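Local structure of membrane protein, putative (Geobacter sulfurreducens PCA, 2QYB) at residues R41-V51 / I62-E70; I113-F123 / E146-K157. The protein is a putative membrane protein of the sodium:solute symporter family, possibly a transporter with phosphatase activity, represented here by its GAF domain. All coordinates share one frame; numbering follows the deposited sequence.

Interaction 1: R41-V51 / I62-E70; sequences RLVDEKGVLRV and IAGKDWEPE
Arg-41 extends its side chain to the loop 62-70 and holds two of its carbonyls by the guanidinium edge. NE and NH2 grip Lys-65 O side-on, at 2.9 and 2.8 Å, with the oxygen 1° from the guanidinium plane, while NH2 also bonds Ala-63 O, this time from above the carbonyl plane. A long side chain with several N-H groups suits this task, tying down two carbonyls of an irregular loop at once. Trp-67 offers the rim of its indole, CD1 lying 3.5 Å from Arg-41 NE, and the two planes stand 65° apart.

The next residue after Lys-65, Asp-66, is held by its side chain. Its OD1 takes the amide of Val-51 (N to OD1 2.9 Å, from above the carboxylate plane), and OD2 forms a salt bridge with NE of Arg-50, whose chain bends at chi2 (-82°) and chi3 to come back to it; the N-H points poorly at OD2, making that hydrogen bond weak. A water accepts from Arg-50 NH1, within bonding distance of Val-51 O and Asp-66 OD1. Next along, Trp-67 forms a single antiparallel hydrogen-bonded pair with Leu-49.

The loop thus runs beside the outermost strand 49-56; Leu-49 and Pro-69 rest on Phe-79 of helix 74-81, and Arg-41 on Ile-75.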
loop_
_atom_site.group_PDB
_atom_site.type_symbol
_atom_site.label_atom_id
_atom_site.label_comp_id
_atom_site.label_asym_id
_atom_site.label_seq_id
_atom_site.Cartn_x
_atom_site.Cartn_y
_atom_site.Cartn_z
ATOM N N ARG A 41 8.271 -9.634 1.360
ATOM C CA ARG A 41 8.887 -9.759 0.060
ATOM C C ARG A 41 8.435 -11.071 -0.587
ATOM O O ARG A 41 8.281 -12.086 0.104
ATOM C CB ARG A 41 10.410 -9.762 0.163
ATOM C CG ARG A 41 10.955 -8.502 0.746
ATOM C CD ARG A 41 12.461 -8.569 0.757
ATOM N NE ARG A 41 13.055 -7.270 1.068
ATOM C CZ ARG A 41 13.096 -6.725 2.289
ATOM N NH1 ARG A 41 12.554 -7.330 3.344
ATOM N NH2 ARG A 41 13.660 -5.546 2.465
ATOM N N LEU A 42 8.256 -11.029 -1.914
ATOM C CA LEU A 42 7.938 -12.209 -2.706
ATOM C C LEU A 42 8.946 -12.352 -3.827
ATOM O O LEU A 42 9.427 -11.370 -4.372
ATOM C CB LEU A 42 6.508 -12.129 -3.267
ATOM C CG LEU A 42 5.384 -12.000 -2.221
ATOM C CD1 LEU A 42 3.925 -11.837 -2.813
ATOM C CD2 LEU A 42 5.452 -13.143 -1.221
ATOM N N VAL A 43 9.280 -13.587 -4.160
ATOM C CA VAL A 43 10.173 -13.813 -5.251
ATOM C C VAL A 43 9.478 -13.425 -6.542
ATOM O O VAL A 43 8.305 -13.731 -6.724
ATOM C CB VAL A 43 10.687 -15.272 -5.322
ATOM C CG1 VAL A 43 11.727 -15.365 -6.411
ATOM C CG2 VAL A 43 11.332 -15.681 -4.020
ATOM N N ASP A 44 10.202 -12.736 -7.430
ATOM C CA ASP A 44 9.694 -12.448 -8.759
ATOM C C ASP A 44 10.177 -13.578 -9.674
ATOM O O ASP A 44 10.900 -14.465 -9.229
ATOM C CB ASP A 44 10.131 -11.048 -9.240
ATOM C CG ASP A 44 11.639 -10.928 -9.460
ATOM O OD1 ASP A 44 12.343 -11.965 -9.374
ATOM O OD2 ASP A 44 12.118 -9.801 -9.743
ATOM N N GLU A 45 9.755 -13.544 -10.936
ATOM C CA GLU A 45 10.198 -14.510 -11.967
ATOM C C GLU A 45 11.724 -14.748 -11.961
ATOM O O GLU A 45 12.167 -15.878 -12.080
ATOM C CB GLU A 45 9.773 -14.074 -13.393
ATOM C CG GLU A 45 8.608 -13.024 -13.486
ATOM C CD GLU A 45 9.094 -11.564 -13.311
ATOM O OE1 GLU A 45 9.976 -11.118 -14.094
ATOM O OE2 GLU A 45 8.600 -10.870 -12.394
ATOM N N LYS A 46 12.519 -13.692 -11.794
ATOM C CA LYS A 46 13.971 -13.816 -11.852
ATOM C C LYS A 46 14.578 -14.288 -10.533
ATOM O O LYS A 46 15.807 -14.339 -10.395
ATOM C CB LYS A 46 14.590 -12.482 -12.275
ATOM C CG LYS A 46 14.229 -12.068 -13.715
ATOM C CD LYS A 46 12.923 -11.248 -13.782
ATOM C CE LYS A 46 13.153 -9.689 -13.695
ATOM N NZ LYS A 46 11.873 -8.895 -13.599
ATOM N N GLY A 47 13.727 -14.640 -9.563
ATOM C CA GLY A 47 14.204 -15.069 -8.229
ATOM C C GLY A 47 14.597 -13.987 -7.207
ATOM O O GLY A 47 15.066 -14.327 -6.120
ATOM N N VAL A 48 14.441 -12.700 -7.536
ATOM C CA VAL A 48 14.708 -11.618 -6.582
ATOM C C VAL A 48 13.533 -11.479 -5.556
ATOM O O VAL A 48 12.355 -11.559 -5.926
ATOM C CB VAL A 48 14.933 -10.257 -7.344
ATOM C CG1 VAL A 48 15.155 -9.065 -6.365
ATOM C CG2 VAL A 48 16.060 -10.374 -8.344
ATOM N N LEU A 49 13.874 -11.271 -4.282
ATOM C CA LEU A 49 12.894 -10.969 -3.223
ATOM C C LEU A 49 12.500 -9.491 -3.280
ATOM O O LEU A 49 13.229 -8.608 -2.811
ATOM C CB LEU A 49 13.436 -11.316 -1.834
ATOM C CG LEU A 49 13.409 -12.797 -1.431
ATOM C CD1 LEU A 49 14.184 -12.984 -0.142
ATOM C CD2 LEU A 49 11.964 -13.324 -1.274
ATOM N N ARG A 50 11.345 -9.242 -3.891
ATOM C CA ARG A 50 10.842 -7.922 -4.118
ATOM C C ARG A 50 9.918 -7.523 -2.975
ATOM O O ARG A 50 9.007 -8.284 -2.611
ATOM C CB ARG A 50 10.048 -7.895 -5.429
ATOM C CG ARG A 50 10.846 -8.190 -6.718
ATOM C CD ARG A 50 11.614 -7.002 -7.275
ATOM N NE ARG A 50 10.867 -5.745 -7.143
ATOM C CZ ARG A 50 10.055 -5.184 -8.056
ATOM N NH1 ARG A 50 9.428 -4.047 -7.751
ATOM N NH2 ARG A 50 9.837 -5.736 -9.251
ATOM N N VAL A 51 10.113 -6.308 -2.466
ATOM C CA VAL A 51 9.147 -5.689 -1.542
ATOM C C VAL A 51 7.768 -5.484 -2.185
ATOM O O VAL A 51 7.614 -4.751 -3.196
ATOM C CB VAL A 51 9.616 -4.331 -1.017
ATOM C CG1 VAL A 51 8.546 -3.750 -0.097
ATOM C CG2 VAL A 51 10.986 -4.474 -0.328
ATOM N N ILE A 62 17.234 1.181 5.694
ATOM C CA ILE A 62 18.073 -0.036 5.719
ATOM C C ILE A 62 17.294 -1.331 5.526
ATOM O O ILE A 62 17.777 -2.268 4.868
ATOM C CB ILE A 62 18.893 -0.159 7.068
ATOM C CG1 ILE A 62 20.189 -0.940 6.869
ATOM C CG2 ILE A 62 18.056 -0.807 8.182
ATOM C CD1 ILE A 62 21.251 -0.101 6.217
ATOM N N ALA A 63 16.092 -1.366 6.104
ATOM C CA ALA A 63 15.251 -2.538 6.110
ATOM C C ALA A 63 14.335 -2.609 4.874
ATOM O O ALA A 63 13.474 -3.492 4.801
ATOM C CB ALA A 63 14.426 -2.553 7.409
ATOM N N GLY A 64 14.553 -1.746 3.872
ATOM C CA GLY A 64 13.540 -1.549 2.811
ATOM C C GLY A 64 13.752 -1.948 1.335
ATOM O O GLY A 64 12.832 -1.678 0.469
ATOM N N LYS A 65 14.902 -2.559 1.007
ATOM C CA LYS A 65 15.239 -2.798 -0.412
ATOM C C LYS A 65 14.826 -4.182 -0.949
ATOM O O LYS A 65 14.428 -5.049 -0.216
ATOM C CB LYS A 65 16.734 -2.571 -0.646
ATOM C CG LYS A 65 17.170 -1.142 -0.328
ATOM C CD LYS A 65 18.644 -1.045 -0.010
ATOM C CE LYS A 65 19.062 0.397 0.231
ATOM N NZ LYS A 65 20.387 0.714 -0.398
ATOM N N ASP A 66 14.967 -4.378 -2.252
ATOM C CA ASP A 66 14.818 -5.686 -2.842
ATOM C C ASP A 66 16.097 -6.518 -2.663
ATOM O O ASP A 66 17.198 -5.960 -2.699
ATOM C CB ASP A 66 14.461 -5.516 -4.321
ATOM C CG ASP A 66 13.078 -4.902 -4.520
ATOM O OD1 ASP A 66 12.286 -4.808 -3.547
ATOM O OD2 ASP A 66 12.795 -4.519 -5.666
ATOM N N TRP A 67 15.960 -7.833 -2.447
ATOM C CA TRP A 67 17.132 -8.700 -2.211
ATOM C C TRP A 67 17.228 -9.939 -3.108
ATOM O O TRP A 67 16.313 -10.786 -3.170
ATOM C CB TRP A 67 17.220 -9.105 -0.720
ATOM C CG TRP A 67 17.488 -7.896 0.117
ATOM C CD1 TRP A 67 16.559 -7.063 0.659
ATOM C CD2 TRP A 67 18.771 -7.310 0.409
ATOM N NE1 TRP A 67 17.166 -6.027 1.298
ATOM C CE2 TRP A 67 18.527 -6.154 1.179
ATOM C CE3 TRP A 67 20.098 -7.669 0.116
ATOM C CZ2 TRP A 67 19.563 -5.311 1.642
ATOM C CZ3 TRP A 67 21.142 -6.846 0.607
ATOM C CH2 TRP A 67 20.859 -5.675 1.358
ATOM N N GLU A 68 18.358 -10.030 -3.814
ATOM C CA GLU A 68 18.849 -11.319 -4.313
ATOM C C GLU A 68 19.269 -12.154 -3.089
ATOM O O GLU A 68 20.206 -11.781 -2.341
ATOM C CB GLU A 68 20.026 -11.152 -5.260
ATOM C CG GLU A 68 19.731 -10.225 -6.441
ATOM C CD GLU A 68 20.767 -10.298 -7.559
ATOM O OE1 GLU A 68 21.877 -10.846 -7.356
ATOM O OE2 GLU A 68 20.450 -9.789 -8.645
ATOM N N PRO A 69 18.569 -13.284 -2.873
ATOM C CA PRO A 69 18.850 -14.052 -1.667
ATOM C C PRO A 69 20.285 -14.596 -1.681
ATOM O O PRO A 69 20.781 -15.057 -2.718
ATOM C CB PRO A 69 17.791 -15.159 -1.685
ATOM C CG PRO A 69 17.371 -15.262 -3.084
ATOM C CD PRO A 69 17.543 -13.918 -3.718
ATOM N N GLU A 70 20.922 -14.491 -0.519
ATOM C CA GLU A 70 22.302 -14.880 -0.289
ATOM C C GLU A 70 22.580 -15.289 1.145
ATOM O O GLU A 70 22.081 -14.691 2.091
ATOM C CB GLU A 70 23.207 -13.709 -0.621
ATOM C CG GLU A 70 23.846 -13.869 -1.933
ATOM C CD GLU A 70 24.663 -12.689 -2.250
ATOM O OE1 GLU A 70 25.547 -12.326 -1.418
ATOM O OE2 GLU A 70 24.408 -12.121 -3.334
HETATM O O HOH W 1 9.619 -3.960 -4.845
#

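Interaction 2: I113-F123 / E146-K157; sequences IPISRKGEPPF and ESLAGQLAQAVK
Ile-115 packs its CG2 branch on the helix backbone at Ala-153, 3.7 Å from both Ala-153 N and Ala-153 CB, because chi1 (-65°) sets CG2 anti to its own backbone N. One helical turn earlier, Ile-113 CG2 meets the methyl of Ala-149, CB to CG2 3.7 Å. Alanine suits both helix positions: a single methyl lets strand and helix axes come within 7.8 Å, and Ala-153 CB lies against the main chain of Ser-116.

Phe-123 follows, its CG set between backbone N and carbonyl carbon (chi1 55°). The ring edge meets Ala-153 O, 3.3 Å from CZ; CE2 also touches Val-156 CG1 at 3.5 Å, while Ile-115 O sits over one ring face.

Farther out the chemistry becomes polar. The bent Arg-117 chain brings NE to 3.0 Å from Gln-154 OE1, guanidinium and amide planes being nearly perpendicular. Lys-157 crosses the Arg-117 chain, NZ 3.2 Å from CG; this places two like charges together, probably eased by Glu-120, whose OE2 makes a long salt bridge to Lys-157 NZ.

Strand residues 113-115 and helix residues 146-157 run nearly parallel, 22° apart, consistent with a GAF domain, in which the N- and C-terminal helices pack together on one face of the antiparallel sheet.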
loop_
_atom_site.group_PDB
_atom_site.type_symbol
_atom_site.label_atom_id
_atom_site.label_comp_id
_atom_site.label_asym_id
_atom_site.label_seq_id
_atom_site.Cartn_x
_atom_site.Cartn_y
_atom_site.Cartn_z
ATOM N N ILE A 113 11.046 -14.471 8.613
ATOM C CA ILE A 113 10.217 -15.658 8.668
ATOM C C ILE A 113 9.859 -16.058 7.267
ATOM O O ILE A 113 9.237 -15.277 6.541
ATOM C CB ILE A 113 8.909 -15.408 9.454
ATOM C CG1 ILE A 113 9.225 -14.884 10.873
ATOM C CG2 ILE A 113 8.013 -16.689 9.469
ATOM C CD1 ILE A 113 8.847 -13.419 10.997
ATOM N N PRO A 114 10.219 -17.290 6.874
ATOM C CA PRO A 114 9.893 -17.737 5.523
ATOM C C PRO A 114 8.394 -17.813 5.295
ATOM O O PRO A 114 7.604 -18.087 6.240
ATOM C CB PRO A 114 10.533 -19.132 5.443
ATOM C CG PRO A 114 11.538 -19.170 6.497
ATOM C CD PRO A 114 10.924 -18.338 7.620
ATOM N N ILE A 115 7.998 -17.516 4.063
ATOM C CA ILE A 115 6.586 -17.578 3.676
ATOM C C ILE A 115 6.479 -18.780 2.721
ATOM O O ILE A 115 7.007 -18.768 1.603
ATOM C CB ILE A 115 6.097 -16.284 3.043
ATOM C CG1 ILE A 115 6.113 -15.128 4.037
ATOM C CG2 ILE A 115 4.675 -16.460 2.453
ATOM C CD1 ILE A 115 5.762 -13.778 3.341
ATOM N N SER A 116 5.867 -19.842 3.220
ATOM C CA SER A 116 5.756 -21.075 2.480
ATOM C C SER A 116 4.510 -21.809 2.901
ATOM O O SER A 116 4.059 -21.747 4.047
ATOM C CB SER A 116 6.951 -21.990 2.748
ATOM O OG SER A 116 7.138 -22.140 4.148
ATOM N N ARG A 117 3.961 -22.523 1.944
ATOM C CA ARG A 117 3.000 -23.539 2.267
ATOM C C ARG A 117 3.751 -24.714 2.937
ATOM O O ARG A 117 4.929 -24.978 2.636
ATOM C CB ARG A 117 2.293 -23.942 0.991
ATOM C CG ARG A 117 1.031 -24.651 1.213
ATOM C CD ARG A 117 -0.092 -23.746 1.692
ATOM N NE ARG A 117 -1.344 -24.525 1.757
ATOM C CZ ARG A 117 -1.644 -25.442 2.693
ATOM N NH1 ARG A 117 -0.788 -25.723 3.685
ATOM N NH2 ARG A 117 -2.822 -26.082 2.646
ATOM N N LYS A 118 3.071 -25.377 3.879
ATOM C CA LYS A 118 3.598 -26.570 4.571
ATOM C C LYS A 118 4.196 -27.608 3.614
ATOM O O LYS A 118 3.491 -28.142 2.764
ATOM C CB LYS A 118 2.480 -27.251 5.384
ATOM C CG LYS A 118 2.964 -28.362 6.330
ATOM C CD LYS A 118 1.865 -28.803 7.350
ATOM C CE LYS A 118 1.094 -30.075 6.944
ATOM N NZ LYS A 118 -0.107 -30.343 7.846
ATOM N N GLY A 119 5.490 -27.893 3.774
ATOM C CA GLY A 119 6.187 -28.891 2.943
ATOM C C GLY A 119 6.637 -28.396 1.569
ATOM O O GLY A 119 7.027 -29.195 0.717
ATOM N N GLU A 120 6.561 -27.081 1.343
ATOM C CA GLU A 120 6.895 -26.499 0.052
ATOM C C GLU A 120 7.931 -25.431 0.191
ATOM O O GLU A 120 8.019 -24.810 1.226
ATOM C CB GLU A 120 5.678 -25.863 -0.601
ATOM C CG GLU A 120 4.863 -26.846 -1.358
ATOM C CD GLU A 120 3.504 -26.298 -1.718
ATOM O OE1 GLU A 120 3.449 -25.084 -2.089
ATOM O OE2 GLU A 120 2.520 -27.073 -1.604
ATOM N N PRO A 121 8.683 -25.194 -0.894
ATOM C CA PRO A 121 9.750 -24.237 -0.830
ATOM C C PRO A 121 9.168 -22.835 -0.647
ATOM O O PRO A 121 8.145 -22.521 -1.225
ATOM C CB PRO A 121 10.479 -24.386 -2.187
ATOM C CG PRO A 121 9.765 -25.477 -2.961
ATOM C CD PRO A 121 8.516 -25.806 -2.241
ATOM N N PRO A 122 9.816 -22.013 0.175
ATOM C CA PRO A 122 9.363 -20.676 0.429
ATOM C C PRO A 122 9.357 -19.851 -0.831
ATOM O O PRO A 122 10.220 -20.052 -1.703
ATOM C CB PRO A 122 10.389 -20.122 1.434
ATOM C CG PRO A 122 11.588 -20.919 1.241
ATOM C CD PRO A 122 11.053 -22.306 0.916
ATOM N N PHE A 123 8.370 -18.966 -0.912
ATOM C CA PHE A 123 8.271 -18.033 -2.017
ATOM C C PHE A 123 8.327 -16.553 -1.618
ATOM O O PHE A 123 8.123 -15.672 -2.467
ATOM C CB PHE A 123 7.054 -18.341 -2.896
ATOM C CG PHE A 123 5.741 -18.382 -2.171
ATOM C CD1 PHE A 123 5.081 -19.594 -1.986
ATOM C CD2 PHE A 123 5.129 -17.234 -1.751
ATOM C CE1 PHE A 123 3.855 -19.648 -1.356
ATOM C CE2 PHE A 123 3.899 -17.290 -1.123
ATOM C CZ PHE A 123 3.275 -18.489 -0.923
ATOM N N GLU A 146 4.731 -17.262 12.474
ATOM C CA GLU A 146 4.675 -18.381 11.566
ATOM C C GLU A 146 3.236 -18.647 11.172
ATOM O O GLU A 146 2.969 -19.055 10.041
ATOM C CB GLU A 146 5.290 -19.630 12.213
ATOM C CG GLU A 146 6.777 -19.518 12.335
ATOM C CD GLU A 146 7.432 -20.800 12.864
ATOM O OE1 GLU A 146 7.345 -21.060 14.116
ATOM O OE2 GLU A 146 8.062 -21.528 12.012
ATOM N N SER A 147 2.295 -18.397 12.074
ATOM C CA SER A 147 0.876 -18.554 11.679
ATOM C C SER A 147 0.513 -17.449 10.673
ATOM O O SER A 147 -0.045 -17.712 9.597
ATOM C CB SER A 147 -0.089 -18.504 12.870
ATOM O OG SER A 147 -0.015 -19.681 13.626
ATOM N N LEU A 148 0.852 -16.219 11.010
ATOM C CA LEU A 148 0.640 -15.138 10.076
ATOM C C LEU A 148 1.240 -15.538 8.683
ATOM O O LEU A 148 0.597 -15.365 7.637
ATOM C CB LEU A 148 1.265 -13.830 10.635
ATOM C CG LEU A 148 0.825 -12.414 10.122
ATOM C CD1 LEU A 148 1.928 -11.415 10.283
ATOM C CD2 LEU A 148 0.212 -12.306 8.697
ATOM N N ALA A 149 2.460 -16.093 8.691
ATOM C CA ALA A 149 3.244 -16.332 7.460
ATOM C C ALA A 149 2.569 -17.409 6.603
ATOM O O ALA A 149 2.548 -17.318 5.342
ATOM C CB ALA A 149 4.742 -16.690 7.793
ATOM N N GLY A 150 2.005 -18.415 7.292
ATOM C CA GLY A 150 1.270 -19.474 6.630
ATOM C C GLY A 150 -0.013 -19.007 5.963
ATOM O O GLY A 150 -0.389 -19.509 4.890
ATOM N N GLN A 151 -0.688 -18.051 6.607
ATOM C CA GLN A 151 -1.943 -17.490 6.078
ATOM C C GLN A 151 -1.663 -16.562 4.881
ATOM O O GLN A 151 -2.465 -16.512 3.931
ATOM C CB GLN A 151 -2.740 -16.772 7.173
ATOM C CG GLN A 151 -3.248 -17.728 8.302
ATOM C CD GLN A 151 -4.531 -17.239 8.988
ATOM O OE1 GLN A 151 -5.062 -17.876 9.939
ATOM N NE2 GLN A 151 -5.049 -16.104 8.504
ATOM N N LEU A 152 -0.506 -15.873 4.916
ATOM C CA LEU A 152 -0.010 -15.149 3.747
ATOM C C LEU A 152 0.345 -16.113 2.613
ATOM O O LEU A 152 -0.044 -15.902 1.469
ATOM C CB LEU A 152 1.214 -14.279 4.110
ATOM C CG LEU A 152 0.929 -13.038 4.991
ATOM C CD1 LEU A 152 2.218 -12.616 5.706
ATOM C CD2 LEU A 152 0.331 -11.899 4.167
ATOM N N ALA A 153 1.093 -17.157 2.924
ATOM C CA ALA A 153 1.447 -18.154 1.909
ATOM C C ALA A 153 0.190 -18.697 1.197
ATOM O O ALA A 153 0.138 -18.870 -0.059
ATOM C CB ALA A 153 2.246 -19.298 2.525
ATOM N N GLN A 154 -0.835 -18.945 1.997
ATOM C CA GLN A 154 -2.054 -19.459 1.436
ATOM C C GLN A 154 -2.671 -18.481 0.449
ATOM O O GLN A 154 -3.054 -18.874 -0.669
ATOM C CB GLN A 154 -3.058 -19.786 2.525
ATOM C CG GLN A 154 -4.245 -20.535 2.000
ATOM C CD GLN A 154 -3.843 -21.834 1.332
ATOM O OE1 GLN A 154 -3.856 -22.888 1.976
ATOM N NE2 GLN A 154 -3.457 -21.769 0.042
ATOM N N ALA A 155 -2.761 -17.214 0.871
ATOM C CA ALA A 155 -3.399 -16.166 0.075
ATOM C C ALA A 155 -2.679 -15.946 -1.259
ATOM O O ALA A 155 -3.318 -15.707 -2.283
ATOM C CB ALA A 155 -3.462 -14.888 0.872
ATOM N N VAL A 156 -1.347 -16.009 -1.256
ATOM C CA VAL A 156 -0.566 -15.841 -2.497
ATOM C C VAL A 156 -0.856 -16.969 -3.497
ATOM O O VAL A 156 -1.208 -16.724 -4.671
ATOM C CB VAL A 156 0.946 -15.802 -2.196
ATOM C CG1 VAL A 156 1.756 -15.895 -3.472
ATOM C CG2 VAL A 156 1.294 -14.526 -1.421
ATOM N N LYS A 157 -0.685 -18.200 -3.023
ATOM C CA LYS A 157 -1.013 -19.391 -3.785
ATOM C C LYS A 157 -2.422 -19.317 -4.402
ATOM O O LYS A 157 -2.593 -19.688 -5.566
ATOM C CB LYS A 157 -0.844 -20.654 -2.924
ATOM C CG LYS A 157 0.429 -21.476 -3.269
ATOM C CD LYS A 157 0.611 -22.760 -2.378
ATOM C CE LYS A 157 -0.270 -23.959 -2.775
ATOM N NZ LYS A 157 -0.569 -24.742 -1.570
#

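Overall arrangement
Both contacts build on the same antiparallel sheet, but on different parts of it. Interaction 1 is a surface contact at the outermost strand 49-56, where a loop without regular structure is held largely by hydrogen bonds and a salt bridge. Interaction 2 is partly buried and joins strand 109-115, further along the sheet, to the C-terminal helix through small and branched apolar side chains, with charged groups at its outer edge. They meet where Val-43 N probably hydrogen-bonds Phe-123 O and Leu-42 packs against Val-156. Each also reaches the second subunit: Arg-50 packs on its Ile-20, and Val-156 on its Met-12.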